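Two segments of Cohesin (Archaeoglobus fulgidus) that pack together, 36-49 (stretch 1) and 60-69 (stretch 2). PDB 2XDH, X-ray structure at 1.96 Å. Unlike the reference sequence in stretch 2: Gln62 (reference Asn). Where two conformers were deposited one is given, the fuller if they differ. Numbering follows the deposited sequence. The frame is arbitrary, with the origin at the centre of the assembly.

Stretch 1 36-49: ILSYPNVLEVEDVL
Stretch 2 60-69: DYQVEGNQIK

A short antiparallel strand pairing, sealed by a tyrosine and an asparagine at one end, continues into an apolar side-chain contact between two strands that do not pair. Strand 36-38 runs against 67-69 at 164°, with Ile36 opposite Lys69, Leu37 opposite Ile68 and Ser38 opposite Gln67 (CA-CA 4.5, 5.1 and 4.2 Å). Leu37 and Ile68 form the hydrogen-bonded pair: Leu37 N to Ile68 O is 2.9 Å, Ile68 N to Leu37 O 2.8 Å. Tyr39 N extends the ladder to Asn66 O (3.0 Å). Stretch 2 is itself a hairpin, closed by a type II' turn from Glu64 to Gln67, in which Gly65 takes phi/psi 63/-134. Tyr39 (chi1 p, chi2 95°) lays its ring face over Asn66 CA, 4.0 Å from the centroid. Asn66 (chi1 m) donates from ND2 to Asn41 OD1 at 2.7 Å, tying the hairpin to the type I turn Pro40-Leu43. Strand 43-49 then crosses strand 60-64 at 155°, axes 8.6 Å apart, too far for backbone bonding, so side chains fill the gap. Ile68 (m, t) meets Leu37 (t, p), CD1 to CD2 4.1 Å, and Val45 (t), CD1 to CG2 3.7 Å. Val48 (t) sets CB 3.5 Å from the Tyr61 ring centroid (chi1 p), nearly along the ring normal.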

# COMPACT_ATOMS: atom_id res chain seq x y z
N ILE A 36 -1.10 -3.95 26.10
CA ILE A 36 -1.49 -4.50 27.38
C ILE A 36 -2.94 -4.96 27.25
O ILE A 36 -3.80 -4.21 26.79
CB ILE A 36 -1.42 -3.44 28.48
CG1 ILE A 36 0.03 -2.98 28.67
CG2 ILE A 36 -1.96 -3.99 29.78
CD1 ILE A 36 0.17 -1.86 29.67
N LEU A 37 -3.19 -6.22 27.63
CA LEU A 37 -4.56 -6.72 27.74
C LEU A 37 -4.91 -6.86 29.20
O LEU A 37 -4.27 -7.62 29.92
CB LEU A 37 -4.68 -8.10 27.09
CG LEU A 37 -6.06 -8.75 27.23
CD1 LEU A 37 -7.08 -8.03 26.36
CD2 LEU A 37 -6.00 -10.22 26.83
N SER A 38 -5.90 -6.10 29.67
CA SER A 38 -6.33 -6.23 31.05
C SER A 38 -7.48 -7.21 31.11
O SER A 38 -8.30 -7.26 30.19
CB SER A 38 -6.75 -4.88 31.63
OG SER A 38 -5.64 -4.00 31.72
N TYR A 39 -7.55 -8.00 32.18
CA TYR A 39 -8.60 -8.99 32.32
C TYR A 39 -9.22 -8.98 33.72
O TYR A 39 -8.57 -8.55 34.67
CB TYR A 39 -8.05 -10.38 31.98
CG TYR A 39 -6.89 -10.78 32.85
CD1 TYR A 39 -7.09 -11.55 33.99
CD2 TYR A 39 -5.59 -10.41 32.54
CE1 TYR A 39 -6.03 -11.93 34.80
CE2 TYR A 39 -4.52 -10.78 33.34
CZ TYR A 39 -4.75 -11.55 34.47
OH TYR A 39 -3.70 -11.93 35.27
N PRO A 40 -10.47 -9.44 33.84
CA PRO A 40 -11.20 -9.41 35.12
C PRO A 40 -10.69 -10.40 36.17
O PRO A 40 -10.03 -11.39 35.82
CB PRO A 40 -12.63 -9.76 34.72
CG PRO A 40 -12.50 -10.52 33.43
CD PRO A 40 -11.31 -9.92 32.73
N ASN A 41 -11.01 -10.13 37.43
CA ASN A 41 -10.63 -10.99 38.56
C ASN A 41 -11.18 -12.41 38.46
O ASN A 41 -10.63 -13.33 39.05
CB ASN A 41 -11.11 -10.39 39.88
CG ASN A 41 -10.23 -9.25 40.35
OD1 ASN A 41 -9.03 -9.23 40.07
ND2 ASN A 41 -10.82 -8.30 41.05
N VAL A 42 -12.29 -12.57 37.74
CA VAL A 42 -12.90 -13.88 37.58
C VAL A 42 -12.10 -14.78 36.65
O VAL A 42 -12.38 -15.97 36.55
CB VAL A 42 -14.36 -13.79 37.09
CG1 VAL A 42 -15.24 -13.17 38.16
CG2 VAL A 42 -14.44 -13.00 35.79
N LEU A 43 -11.11 -14.21 35.97
CA LEU A 43 -10.26 -14.98 35.08
C LEU A 43 -8.84 -15.13 35.62
O LEU A 43 -8.31 -14.26 36.32
CB LEU A 43 -10.23 -14.37 33.68
CG LEU A 43 -11.56 -14.36 32.91
CD1 LEU A 43 -11.34 -13.85 31.49
CD2 LEU A 43 -12.18 -15.74 32.88
N GLU A 44 -8.22 -16.25 35.28
CA GLU A 44 -6.84 -16.50 35.66
C GLU A 44 -6.09 -17.01 34.45
O GLU A 44 -6.55 -17.93 33.77
CB GLU A 44 -6.79 -17.54 36.77
CG GLU A 44 -5.48 -18.27 36.85
CD GLU A 44 -5.41 -19.15 38.06
OE1 GLU A 44 -6.22 -18.92 38.99
OE2 GLU A 44 -4.56 -20.07 38.08
N VAL A 45 -4.93 -16.42 34.18
CA VAL A 45 -4.17 -16.75 32.98
C VAL A 45 -3.41 -18.06 33.15
O VAL A 45 -2.65 -18.22 34.10
CB VAL A 45 -3.19 -15.62 32.61
CG1 VAL A 45 -2.25 -16.06 31.48
CG2 VAL A 45 -3.95 -14.35 32.22
N GLU A 46 -3.64 -19.00 32.23
CA GLU A 46 -2.94 -20.29 32.23
C GLU A 46 -1.83 -20.33 31.17
O GLU A 46 -0.79 -20.97 31.37
CB GLU A 46 -3.92 -21.45 32.00
CG GLU A 46 -5.08 -21.52 33.00
CD GLU A 46 -4.70 -22.15 34.33
OE1 GLU A 46 -5.39 -21.88 35.33
OE2 GLU A 46 -3.72 -22.93 34.38
N ASP A 47 -2.04 -19.67 30.04
CA ASP A 47 -1.01 -19.64 29.01
C ASP A 47 -1.29 -18.52 28.03
O ASP A 47 -2.42 -18.04 27.93
CB ASP A 47 -0.94 -20.99 28.28
CG ASP A 47 0.42 -21.24 27.64
OD1 ASP A 47 1.36 -20.42 27.83
OD2 ASP A 47 0.56 -22.28 26.96
N VAL A 48 -0.25 -18.10 27.31
CA VAL A 48 -0.37 -17.10 26.25
C VAL A 48 0.37 -17.67 25.05
O VAL A 48 1.57 -17.96 25.13
CB VAL A 48 0.28 -15.78 26.67
CG1 VAL A 48 0.19 -14.75 25.54
CG2 VAL A 48 -0.37 -15.23 27.95
N LEU A 49 -0.36 -17.86 23.94
CA LEU A 49 0.18 -18.55 22.77
C LEU A 49 0.18 -17.63 21.56
O LEU A 49 -0.69 -16.78 21.42
CB LEU A 49 -0.66 -19.79 22.46
CG LEU A 49 -0.71 -20.93 23.48
CD1 LEU A 49 -1.66 -22.01 23.01
CD2 LEU A 49 0.67 -21.51 23.71
N ASP A 60 6.94 -12.01 22.89
CA ASP A 60 7.18 -11.99 24.34
C ASP A 60 5.90 -11.62 25.07
O ASP A 60 5.08 -10.87 24.55
CB ASP A 60 8.27 -10.98 24.71
CG ASP A 60 9.65 -11.45 24.35
OD1 ASP A 60 10.13 -12.41 24.99
OD2 ASP A 60 10.26 -10.86 23.43
N TYR A 61 5.73 -12.14 26.28
CA TYR A 61 4.62 -11.70 27.10
C TYR A 61 5.00 -11.75 28.57
O TYR A 61 5.88 -12.50 28.97
CB TYR A 61 3.36 -12.54 26.86
CG TYR A 61 3.47 -13.98 27.33
CD1 TYR A 61 3.03 -14.36 28.59
CD2 TYR A 61 4.01 -14.96 26.50
CE1 TYR A 61 3.13 -15.69 29.02
CE2 TYR A 61 4.11 -16.29 26.92
CZ TYR A 61 3.67 -16.64 28.18
OH TYR A 61 3.78 -17.95 28.58
N GLN A 62 4.34 -10.93 29.37
CA GLN A 62 4.59 -10.92 30.80
C GLN A 62 3.28 -10.67 31.50
O GLN A 62 2.58 -9.71 31.20
CB GLN A 62 5.63 -9.86 31.16
CG GLN A 62 5.65 -9.46 32.64
CD GLN A 62 6.06 -10.60 33.56
OE1 GLN A 62 6.15 -10.43 34.78
NE2 GLN A 62 6.32 -11.77 32.98
N VAL A 63 2.92 -11.57 32.42
CA VAL A 63 1.67 -11.44 33.16
C VAL A 63 1.96 -10.83 34.52
O VAL A 63 2.68 -11.41 35.32
CB VAL A 63 0.98 -12.79 33.36
CG1 VAL A 63 -0.30 -12.63 34.19
CG2 VAL A 63 0.68 -13.45 32.02
N GLU A 64 1.40 -9.65 34.77
CA GLU A 64 1.60 -8.99 36.06
C GLU A 64 0.30 -8.38 36.55
O GLU A 64 -0.26 -7.48 35.94
CB GLU A 64 2.71 -7.93 35.98
CG GLU A 64 2.54 -6.89 34.88
CD GLU A 64 3.79 -6.05 34.68
OE1 GLU A 64 4.89 -6.51 35.06
OE2 GLU A 64 3.67 -4.92 34.15
N GLY A 65 -0.18 -8.89 37.68
CA GLY A 65 -1.46 -8.48 38.21
C GLY A 65 -2.54 -8.88 37.23
O GLY A 65 -2.55 -10.00 36.71
N ASN A 66 -3.46 -7.96 36.97
CA ASN A 66 -4.54 -8.22 36.04
C ASN A 66 -4.25 -7.71 34.63
O ASN A 66 -5.16 -7.30 33.91
CB ASN A 66 -5.84 -7.60 36.56
CG ASN A 66 -6.53 -8.49 37.59
OD1 ASN A 66 -6.05 -9.58 37.90
ND2 ASN A 66 -7.65 -8.02 38.12
N GLN A 67 -2.99 -7.73 34.23
CA GLN A 67 -2.69 -7.37 32.85
C GLN A 67 -1.59 -8.21 32.21
O GLN A 67 -0.65 -8.64 32.87
CB GLN A 67 -2.42 -5.87 32.70
CG GLN A 67 -1.26 -5.30 33.47
CD GLN A 67 -1.28 -3.78 33.46
OE1 GLN A 67 -2.34 -3.16 33.50
NE2 GLN A 67 -0.10 -3.17 33.39
N ILE A 68 -1.76 -8.46 30.92
CA ILE A 68 -0.79 -9.22 30.15
C ILE A 68 -0.11 -8.25 29.20
O ILE A 68 -0.76 -7.67 28.34
CB ILE A 68 -1.48 -10.32 29.34
CG1 ILE A 68 -2.37 -11.16 30.26
CG2 ILE A 68 -0.44 -11.16 28.60
CD1 ILE A 68 -3.47 -11.93 29.53
N LYS A 69 1.19 -8.04 29.38
CA LYS A 69 1.95 -7.21 28.46
C LYS A 69 2.50 -8.11 27.37
O LYS A 69 3.14 -9.13 27.65
CB LYS A 69 3.10 -6.50 29.20
CG LYS A 69 2.62 -5.51 30.25
CD LYS A 69 3.74 -4.66 30.82
CE LYS A 69 3.18 -3.52 31.67
NZ LYS A 69 4.24 -2.70 32.33
O HOH W 1 -7.44 -12.37 38.05